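Long-range contact in urea carboxylase (Thermus thermophilus, PDB 3OEP), which is of unproven function but is a homologue of KipI and KipA, and may bind ATP and act as a hydrolase: residues T440-G444 with V455-K460. Residues are numbered along the deposited sequence; the frame is centred on the assembly and turned at random.
Sequences TPLGG and VLLADK
Where strand 444-447 meets strand 454-456, its antiparallel neighbour, Gly443 and Gly444 pair with Leu456 in a buried contact in which a backbone pairing is extended by side chains, among them a lysine reaching into the adjoining loops. Leu456 is gripped twice: its N donates to Gly444 O at 2.8 Å, nearly straight (166°), while its O accepts Gly443 N at 2.9 Å along a more bent path. Two residues, Gly443 and Gly444, thus face the single Leu456 in a G1 beta bulge, coupled to the type II turn from Pro441 to Gly444 that Gly444 N to Pro441 O closes. Gly443, with phi at 86°, is the first residue of the bulge and takes the turn position that glycine favours. Beyond the ladder, Lys460 runs antiparallel to the side chain of Thr440, and a bend at its last torsion (chi4 47°) delivers NZ to two oxygens of that residue. NZ lies 2.9 Å from Thr440 OG1 and 3.1 Å from Thr440 O, approaching the carbonyl from above its plane; OG1 also bonds to Gly461 O. Leu456 CD1 packs at about a right angle on Thr440 CB at 4.0 Å. Leu442, its CG anti to the backbone N, lays CD1 against the peptide joining Leu457 and Ala458, 3.5 Å from Leu457 C, and also touches Leu477 of helix 477-480. The arrangement is the classic type II turn plus G1 bulge, here leading into strand 444-447 in the part of the chain assigned to carboxyltransferase subdomains A and B, a cyclophilin-like family.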
ATOM      1  N   THR A 440       7.537   4.668  -4.305  1.00 13.03           N
ATOM      2  CA  THR A 440       7.297   3.548  -5.204  1.00 13.22           C
ATOM      3  C   THR A 440       6.257   3.911  -6.266  1.00 14.89           C
ATOM      4  O   THR A 440       5.238   4.527  -5.956  1.00 15.27           O
ATOM      5  CB  THR A 440       6.808   2.324  -4.429  1.00 12.96           C
ATOM      6  OG1 THR A 440       5.662   2.683  -3.652  1.00 16.69           O
ATOM      7  CG2 THR A 440       7.915   1.814  -3.505  1.00 13.43           C
ATOM      8  N   PRO A 441       6.523   3.539  -7.528  1.00 16.19           N
ATOM      9  CA  PRO A 441       5.558   3.748  -8.609  1.00 16.80           C
ATOM     10  C   PRO A 441       4.637   2.544  -8.770  1.00 16.04           C
ATOM     11  O   PRO A 441       5.108   1.420  -8.671  1.00 15.30           O
ATOM     12  CB  PRO A 441       6.461   3.891  -9.832  1.00 16.09           C
ATOM     13  CG  PRO A 441       7.638   3.031  -9.540  1.00 18.94           C
ATOM     14  CD  PRO A 441       7.788   2.979  -8.029  1.00 14.84           C
ATOM     15  N   LEU A 442       3.344   2.771  -9.009  1.00 18.15           N
ATOM     16  CA  LEU A 442       2.408   1.665  -9.248  1.00 18.67           C
ATOM     17  C   LEU A 442       2.824   0.941 -10.528  1.00 16.12           C
ATOM     18  O   LEU A 442       3.046   1.578 -11.557  1.00 18.99           O
ATOM     19  CB  LEU A 442       0.967   2.174  -9.367  1.00 20.04           C
ATOM     20  CG  LEU A 442      -0.154   1.132  -9.426  1.00 24.11           C
ATOM     21  CD1 LEU A 442      -0.208   0.296  -8.148  1.00 23.37           C
ATOM     22  CD2 LEU A 442      -1.497   1.819  -9.671  1.00 25.81           C
ATOM     23  N   GLY A 443       2.959  -0.379 -10.453  1.00 14.83           N
ATOM     24  CA  GLY A 443       3.418  -1.168 -11.590  1.00 14.65           C
ATOM     25  C   GLY A 443       4.928  -1.253 -11.685  1.00 12.84           C
ATOM     26  O   GLY A 443       5.458  -1.863 -12.610  1.00 13.05           O
ATOM     27  N   GLY A 444       5.633  -0.660 -10.723  1.00 13.21           N
ATOM     28  CA  GLY A 444       7.088  -0.758 -10.689  1.00 13.41           C
ATOM     29  C   GLY A 444       7.568  -2.199 -10.659  1.00 13.17           C
ATOM     30  O   GLY A 444       7.047  -3.015  -9.893  1.00 13.55           O
ATOM     31  N   VAL A 455       6.645  -7.179  -8.993  1.00 13.34           N
ATOM     32  CA  VAL A 455       5.856  -6.115  -9.607  1.00 12.83           C
ATOM     33  C   VAL A 455       4.947  -5.537  -8.517  1.00 12.83           C
ATOM     34  O   VAL A 455       4.155  -6.266  -7.922  1.00 12.92           O
ATOM     35  CB  VAL A 455       4.999  -6.605 -10.783  1.00 13.67           C
ATOM     36  CG1 VAL A 455       4.335  -5.416 -11.472  1.00 14.69           C
ATOM     37  CG2 VAL A 455       5.842  -7.401 -11.775  1.00 14.80           C
ATOM     38  N   LEU A 456       5.076  -4.240  -8.263  1.00 12.75           N
ATOM     39  CA  LEU A 456       4.401  -3.579  -7.148  1.00 12.77           C
ATOM     40  C   LEU A 456       2.978  -3.181  -7.517  1.00 12.60           C
ATOM     41  O   LEU A 456       2.760  -2.553  -8.550  1.00 13.16           O
ATOM     42  CB  LEU A 456       5.182  -2.330  -6.738  1.00 12.99           C
ATOM     43  CG  LEU A 456       6.649  -2.591  -6.379  1.00 16.38           C
ATOM     44  CD1 LEU A 456       7.387  -1.284  -6.144  1.00 13.62           C
ATOM     45  CD2 LEU A 456       6.757  -3.491  -5.168  1.00 16.98           C
ATOM     46  N   LEU A 457       2.022  -3.541  -6.663  1.00 12.01           N
ATOM     47  CA  LEU A 457       0.601  -3.277  -6.918  1.00 11.68           C
ATOM     48  C   LEU A 457       0.010  -2.369  -5.824  1.00 12.06           C
ATOM     49  O   LEU A 457       0.754  -1.755  -5.052  1.00 12.12           O
ATOM     50  CB  LEU A 457      -0.165  -4.604  -7.063  1.00 12.93           C
ATOM     51  CG  LEU A 457       0.309  -5.580  -8.149  1.00 13.47           C
ATOM     52  CD1 LEU A 457      -0.528  -6.863  -8.117  1.00 14.73           C
ATOM     53  CD2 LEU A 457       0.267  -4.953  -9.539  1.00 12.47           C
ATOM     54  N   ALA A 458      -1.320  -2.270  -5.771  1.00 12.92           N
ATOM     55  CA  ALA A 458      -2.011  -1.257  -4.968  1.00 13.24           C
ATOM     56  C   ALA A 458      -1.658  -1.191  -3.481  1.00 13.71           C
ATOM     57  O   ALA A 458      -1.723  -0.115  -2.898  1.00 15.04           O
ATOM     58  CB  ALA A 458      -3.529  -1.396  -5.129  1.00 16.20           C
ATOM     59  N   ASP A 459      -1.294  -2.316  -2.867  1.00 12.57           N
ATOM     60  CA  ASP A 459      -0.972  -2.321  -1.432  1.00 14.50           C
ATOM     61  C   ASP A 459       0.533  -2.262  -1.176  1.00 12.60           C
ATOM     62  O   ASP A 459       0.984  -2.505  -0.059  1.00 13.37           O
ATOM     63  CB  ASP A 459      -1.582  -3.543  -0.717  1.00 13.07           C
ATOM     64  CG  ASP A 459      -3.062  -3.355  -0.365  1.00 18.99           C
ATOM     65  OD1 ASP A 459      -3.623  -4.231   0.335  1.00 18.68           O
ATOM     66  OD2 ASP A 459      -3.667  -2.346  -0.776  1.00 18.37           O
ATOM     67  N   LYS A 460       1.305  -1.937  -2.211  1.00 13.24           N
ATOM     68  CA  LYS A 460       2.741  -1.725  -2.071  1.00 12.95           C
ATOM     69  C   LYS A 460       3.031  -0.687  -0.986  1.00 13.84           C
ATOM     70  O   LYS A 460       2.242   0.236  -0.768  1.00 13.71           O
ATOM     71  CB  LYS A 460       3.337  -1.237  -3.390  1.00 12.91           C
ATOM     72  CG  LYS A 460       2.899   0.178  -3.767  1.00 14.07           C
ATOM     73  CD  LYS A 460       3.302   0.542  -5.184  1.00 14.64           C
ATOM     74  CE  LYS A 460       2.748   1.899  -5.584  1.00 16.68           C
ATOM     75  NZ  LYS A 460       2.959   2.975  -4.562  1.00 17.57           N
TER